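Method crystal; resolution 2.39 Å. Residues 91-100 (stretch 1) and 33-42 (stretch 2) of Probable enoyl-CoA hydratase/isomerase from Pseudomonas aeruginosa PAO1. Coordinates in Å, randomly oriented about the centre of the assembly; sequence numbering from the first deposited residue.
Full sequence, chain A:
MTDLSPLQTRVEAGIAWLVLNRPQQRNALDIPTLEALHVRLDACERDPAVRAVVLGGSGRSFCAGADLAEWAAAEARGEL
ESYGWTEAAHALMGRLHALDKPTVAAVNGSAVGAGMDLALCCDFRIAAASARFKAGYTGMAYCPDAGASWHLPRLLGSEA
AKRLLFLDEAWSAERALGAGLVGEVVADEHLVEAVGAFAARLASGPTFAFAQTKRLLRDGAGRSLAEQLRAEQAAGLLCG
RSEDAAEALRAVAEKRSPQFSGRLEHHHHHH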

ATOM      1  N   ALA A  91      15.804  12.528  15.499  1.00 43.19           N
ATOM      2  CA  ALA A  91      16.640  11.438  15.988  1.00 44.91           C
ATOM      3  C   ALA A  91      15.804  10.400  16.726  1.00 42.69           C
ATOM      4  O   ALA A  91      16.067   9.196  16.624  1.00 43.04           O
ATOM      5  CB  ALA A  91      17.746  11.980  16.890  1.00 48.41           C
ATOM      6  N   LEU A  92      14.782  10.848  17.460  1.00 51.98           N
ATOM      7  CA  LEU A  92      13.927   9.921  18.196  1.00 48.34           C
ATOM      8  C   LEU A  92      13.048   9.109  17.252  1.00 44.88           C
ATOM      9  O   LEU A  92      12.913   7.890  17.412  1.00 47.15           O
ATOM     10  CB  LEU A  92      13.068  10.687  19.202  1.00 42.37           C
ATOM     11  CG  LEU A  92      11.919   9.911  19.853  1.00 41.76           C
ATOM     12  CD1 LEU A  92      12.445   8.794  20.740  1.00 48.53           C
ATOM     13  CD2 LEU A  92      11.019  10.849  20.640  1.00 58.64           C
ATOM     14  N   MET A  93      12.436   9.770  16.266  1.00 37.19           N
ATOM     15  CA  MET A  93      11.565   9.060  15.333  1.00 35.52           C
ATOM     16  C   MET A  93      12.329   7.981  14.578  1.00 43.39           C
ATOM     17  O   MET A  93      11.815   6.876  14.368  1.00 55.81           O
ATOM     18  CB  MET A  93      10.927  10.043  14.352  1.00 40.26           C
ATOM     19  CG  MET A  93      10.087  11.113  15.009  1.00 43.27           C
ATOM     20  SD  MET A  93       8.688  10.426  15.908  1.00 76.40           S
ATOM     21  CE  MET A  93       7.868  11.932  16.422  1.00134.24           C
ATOM     22  N   GLY A  94      13.565   8.281  14.172  1.00 37.18           N
ATOM     23  CA  GLY A  94      14.337   7.316  13.408  1.00 38.89           C
ATOM     24  C   GLY A  94      14.680   6.060  14.188  1.00 39.53           C
ATOM     25  O   GLY A  94      14.615   4.953  13.648  1.00 44.06           O
ATOM     26  N   ARG A  95      15.129   6.246  15.432  1.00 40.91           N
ATOM     27  CA  ARG A  95      15.494   5.139  16.326  1.00 42.08           C
ATOM     28  C   ARG A  95      14.323   4.239  16.738  1.00 46.39           C
ATOM     29  O   ARG A  95      14.444   3.014  16.737  1.00 55.21           O
ATOM     30  CB  ARG A  95      16.200   5.676  17.574  1.00 44.18           C
ATOM     31  CG  ARG A  95      16.553   4.607  18.594  1.00 51.45           C
ATOM     32  CD  ARG A  95      17.273   5.203  19.794  1.00 69.25           C
ATOM     33  NE  ARG A  95      18.539   5.826  19.417  1.00 82.50           N
ATOM     34  CZ  ARG A  95      19.704   5.188  19.384  1.00 91.81           C
ATOM     35  NH1 ARG A  95      20.806   5.835  19.028  1.00 84.25           N
ATOM     36  NH2 ARG A  95      19.769   3.903  19.705  1.00100.19           N
ATOM     37  N   LEU A  96      13.196   4.852  17.088  1.00 46.51           N
ATOM     38  CA  LEU A  96      11.994   4.113  17.460  1.00 43.69           C
ATOM     39  C   LEU A  96      11.471   3.306  16.279  1.00 36.57           C
ATOM     40  O   LEU A  96      11.075   2.146  16.431  1.00 41.98           O
ATOM     41  CB  LEU A  96      10.914   5.065  17.973  1.00 43.58           C
ATOM     42  CG  LEU A  96       9.611   4.389  18.406  1.00 46.33           C
ATOM     43  CD1 LEU A  96       9.867   3.419  19.553  1.00 48.58           C
ATOM     44  CD2 LEU A  96       8.572   5.428  18.795  1.00 44.21           C
ATOM     45  N   HIS A  97      11.471   3.911  15.091  1.00 34.53           N
ATOM     46  CA  HIS A  97      10.952   3.240  13.906  1.00 34.13           C
ATOM     47  C   HIS A  97      11.787   2.017  13.546  1.00 37.26           C
ATOM     48  O   HIS A  97      11.248   1.006  13.083  1.00 40.50           O
ATOM     49  CB  HIS A  97      10.903   4.232  12.744  1.00 42.27           C
ATOM     50  CG  HIS A  97      10.751   3.594  11.399  1.00 40.97           C
ATOM     51  ND1 HIS A  97      11.738   3.640  10.439  1.00 43.35           N
ATOM     52  CD2 HIS A  97       9.724   2.902  10.852  1.00 40.56           C
ATOM     53  CE1 HIS A  97      11.329   3.000   9.358  1.00 47.83           C
ATOM     54  NE2 HIS A  97      10.110   2.542   9.582  1.00 48.23           N
ATOM     55  N   ALA A  98      13.100   2.087  13.761  1.00 46.30           N
ATOM     56  CA  ALA A  98      14.021   1.012  13.415  1.00 47.16           C
ATOM     57  C   ALA A  98      14.455   0.186  14.621  1.00 45.71           C
ATOM     58  O   ALA A  98      15.435  -0.558  14.524  1.00 46.30           O
ATOM     59  CB  ALA A  98      15.250   1.584  12.708  1.00 43.88           C
ATOM     60  N   LEU A  99      13.747   0.296  15.744  1.00 41.58           N
ATOM     61  CA  LEU A  99      14.144  -0.392  16.967  1.00 42.82           C
ATOM     62  C   LEU A  99      14.123  -1.905  16.771  1.00 52.78           C
ATOM     63  O   LEU A  99      13.233  -2.450  16.115  1.00 46.06           O
ATOM     64  CB  LEU A  99      13.212   0.003  18.110  1.00 43.77           C
ATOM     65  CG  LEU A  99      13.713  -0.267  19.527  1.00 53.34           C
ATOM     66  CD1 LEU A  99      14.574   0.893  20.007  1.00 53.09           C
ATOM     67  CD2 LEU A  99      12.548  -0.513  20.470  1.00 50.61           C
ATOM     68  N   ASP A 100      15.105  -2.589  17.360  1.00 61.52           N
ATOM     69  CA  ASP A 100      15.284  -4.019  17.131  1.00 61.90           C
ATOM     70  C   ASP A 100      14.355  -4.896  17.963  1.00 63.95           C
ATOM     71  O   ASP A 100      14.390  -6.121  17.807  1.00 76.27           O
ATOM     72  CB  ASP A 100      16.735  -4.422  17.401  1.00 65.22           C
ATOM     73  CG  ASP A 100      17.664  -4.052  16.263  1.00 74.99           C
ATOM     74  OD1 ASP A 100      17.175  -3.865  15.128  1.00 76.78           O
ATOM     75  OD2 ASP A 100      18.886  -3.960  16.504  1.00 75.32           O
TER
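Stretch 2, residues 33-42: TLEALHVRLD

Stretch 2 is helical throughout, part of a longer helix, and it packs against helix 91-97 with the two helices running in roughly the same direction. The axes cross at 28° and approach to 9.6 Å; the backbones come nearest at Leu 92 and His 38, whose CA atoms lie 5.3 Å apart.

Leu 92 is the knob of this packing. Its CA-to-CB bond points sideways, but the t, p rotamer brings the end of the side chain nearer, into the hole formed by Leu 34, Leu 37, His 38 and Leu 41. Its CD2 lies 3.7 Å from CD2 of Leu 34, while its CD1 lies 4.0 Å from CG of Leu 37 and 3.6 Å from CD1 of Leu 41. A branched, flexible apolar side chain suits such a pocket, because its two methyls can meet different neighbours. Leu 41, by contrast, points toward stretch 1 with chi1 m and chi2 t. Its CD1 also reaches CD1 of Leu 96 at 3.8 Å, and its CB lies 4.1 Å from CD1 of Leu 99, which follows the helix after Ala 98 has left helical geometry.

Beside these leucines lies a polar group, His 38, Arg 95 and Asp 42. The CA-to-CB bond of His 38 points sideways, but with chi1 t the ring end comes nearer stretch 1, placing CE1 3.6 Å from CB of Ala 91, where a small side chain accommodates the ring closely. Arg 95 keeps chi1 and chi2 t, extending its aliphatic part across the gap; CD lies 4.1 Å from the centroid of the His 38 ring in an off-centre CH-pi contact. With chi3 m, NE of Arg 95 comes 2.9 Å from NE2 of His 38, and NH2 of Arg 95 forms a salt bridge with OD1 of Asp 42 at 3.0 Å. Arginine thus combines apolar reach with a charged end.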

ATOM      1  N   THR A  33      11.627  15.435  27.201  1.00 62.76           N
ATOM      2  CA  THR A  33      10.903  14.203  26.906  1.00 60.53           C
ATOM      3  C   THR A  33      11.518  13.482  25.713  1.00 59.09           C
ATOM      4  O   THR A  33      11.760  12.269  25.763  1.00 57.80           O
ATOM      5  CB  THR A  33       9.429  14.514  26.642  1.00 59.56           C
ATOM      6  OG1 THR A  33       8.977  15.505  27.573  1.00 78.95           O
ATOM      7  CG2 THR A  33       8.578  13.265  26.799  1.00 58.32           C
ATOM      8  N   LEU A  34      11.779  14.219  24.629  1.00 61.39           N
ATOM      9  CA  LEU A  34      12.396  13.627  23.447  1.00 56.23           C
ATOM     10  C   LEU A  34      13.686  12.906  23.808  1.00 57.18           C
ATOM     11  O   LEU A  34      13.861  11.730  23.480  1.00 56.06           O
ATOM     12  CB  LEU A  34      12.659  14.702  22.392  1.00 56.22           C
ATOM     13  CG  LEU A  34      11.444  15.435  21.819  1.00 55.55           C
ATOM     14  CD1 LEU A  34      11.883  16.569  20.903  1.00 56.25           C
ATOM     15  CD2 LEU A  34      10.526  14.471  21.083  1.00 53.37           C
ATOM     16  N   GLU A  35      14.587  13.589  24.521  1.00 59.63           N
ATOM     17  CA  GLU A  35      15.886  13.007  24.846  1.00 63.71           C
ATOM     18  C   GLU A  35      15.758  11.825  25.803  1.00 61.55           C
ATOM     19  O   GLU A  35      16.475  10.829  25.662  1.00 61.63           O
ATOM     20  CB  GLU A  35      16.806  14.072  25.444  1.00 64.17           C
ATOM     21  CG  GLU A  35      17.273  15.125  24.456  1.00 77.78           C
ATOM     22  CD  GLU A  35      18.431  15.947  24.990  1.00 87.74           C
ATOM     23  OE1 GLU A  35      18.247  17.157  25.236  1.00 83.82           O
ATOM     24  OE2 GLU A  35      19.526  15.377  25.174  1.00 93.27           O
ATOM     25  N   ALA A  36      14.864  11.921  26.790  1.00 65.23           N
ATOM     26  CA  ALA A  36      14.737  10.847  27.773  1.00 69.04           C
ATOM     27  C   ALA A  36      14.268   9.556  27.112  1.00 64.91           C
ATOM     28  O   ALA A  36      14.896   8.502  27.265  1.00 64.93           O
ATOM     29  CB  ALA A  36      13.778  11.266  28.888  1.00 65.75           C
ATOM     30  N   LEU A  37      13.160   9.626  26.372  1.00 58.41           N
ATOM     31  CA  LEU A  37      12.701   8.478  25.596  1.00 58.92           C
ATOM     32  C   LEU A  37      13.766   8.042  24.596  1.00 58.95           C
ATOM     33  O   LEU A  37      13.937   6.847  24.330  1.00 55.32           O
ATOM     34  CB  LEU A  37      11.392   8.842  24.890  1.00 54.48           C
ATOM     35  CG  LEU A  37      10.557   7.806  24.139  1.00 56.09           C
ATOM     36  CD1 LEU A  37      10.340   6.572  24.986  1.00 57.44           C
ATOM     37  CD2 LEU A  37       9.220   8.416  23.731  1.00 62.08           C
ATOM     38  N   HIS A  38      14.501   8.996  24.044  1.00 56.61           N
ATOM     39  CA  HIS A  38      15.546   8.627  23.106  1.00 55.77           C
ATOM     40  C   HIS A  38      16.635   7.797  23.770  1.00 61.94           C
ATOM     41  O   HIS A  38      17.121   6.837  23.177  1.00 64.26           O
ATOM     42  CB  HIS A  38      16.169   9.837  22.418  1.00 56.12           C
ATOM     43  CG  HIS A  38      17.157   9.467  21.357  1.00 60.01           C
ATOM     44  ND1 HIS A  38      17.089   9.952  20.072  1.00 64.31           N
ATOM     45  CD2 HIS A  38      18.221   8.631  21.387  1.00 68.95           C
ATOM     46  CE1 HIS A  38      18.078   9.445  19.358  1.00 61.14           C
ATOM     47  NE2 HIS A  38      18.778   8.638  20.133  1.00 56.51           N
ATOM     48  N   VAL A  39      17.028   8.150  24.992  1.00 60.58           N
ATOM     49  CA  VAL A  39      18.084   7.373  25.639  1.00 62.62           C
ATOM     50  C   VAL A  39      17.536   6.058  26.187  1.00 62.54           C
ATOM     51  O   VAL A  39      18.212   5.023  26.135  1.00 67.77           O
ATOM     52  CB  VAL A  39      18.768   8.209  26.738  1.00 65.79           C
ATOM     53  CG1 VAL A  39      19.873   7.410  27.417  1.00 68.78           C
ATOM     54  CG2 VAL A  39      19.330   9.490  26.150  1.00 70.29           C
ATOM     55  N   ARG A  40      16.308   6.068  26.713  1.00 71.70           N
ATOM     56  CA  ARG A  40      15.725   4.847  27.264  1.00 74.17           C
ATOM     57  C   ARG A  40      15.493   3.803  26.178  1.00 70.03           C
ATOM     58  O   ARG A  40      15.626   2.598  26.426  1.00 73.01           O
ATOM     59  CB  ARG A  40      14.418   5.172  27.987  1.00 78.62           C
ATOM     60  CG  ARG A  40      13.766   3.995  28.702  1.00 91.44           C
ATOM     61  CD  ARG A  40      14.383   3.733  30.070  1.00 91.56           C
ATOM     62  NE  ARG A  40      15.447   2.734  30.028  1.00100.09           N
ATOM     63  CZ  ARG A  40      15.256   1.425  30.177  1.00 94.99           C
ATOM     64  NH1 ARG A  40      16.285   0.593  30.129  1.00 93.48           N
ATOM     65  NH2 ARG A  40      14.038   0.943  30.373  1.00 85.25           N
ATOM     66  N   LEU A  41      15.141   4.244  24.966  1.00 63.53           N
ATOM     67  CA  LEU A  41      14.977   3.307  23.859  1.00 63.75           C
ATOM     68  C   LEU A  41      16.285   2.597  23.540  1.00 60.84           C
ATOM     69  O   LEU A  41      16.296   1.389  23.273  1.00 59.29           O
ATOM     70  CB  LEU A  41      14.452   4.034  22.622  1.00 56.55           C
ATOM     71  CG  LEU A  41      12.966   4.391  22.599  1.00 54.36           C
ATOM     72  CD1 LEU A  41      12.645   5.204  21.360  1.00 61.96           C
ATOM     73  CD2 LEU A  41      12.110   3.138  22.654  1.00 55.77           C
ATOM     74  N   ASP A  42      17.400   3.332  23.558  1.00 58.75           N
ATOM     75  CA  ASP A  42      18.698   2.712  23.317  1.00 62.90           C
ATOM     76  C   ASP A  42      19.020   1.681  24.390  1.00 65.77           C
ATOM     77  O   ASP A  42      19.636   0.647  24.105  1.00 69.07           O
ATOM     78  CB  ASP A  42      19.787   3.783  23.252  1.00 63.96           C
ATOM     79  CG  ASP A  42      21.172   3.197  23.059  1.00 75.16           C
ATOM     80  OD1 ASP A  42      21.505   2.822  21.915  1.00 78.86           O
ATOM     81  OD2 ASP A  42      21.930   3.116  24.050  1.00 82.38           O
TER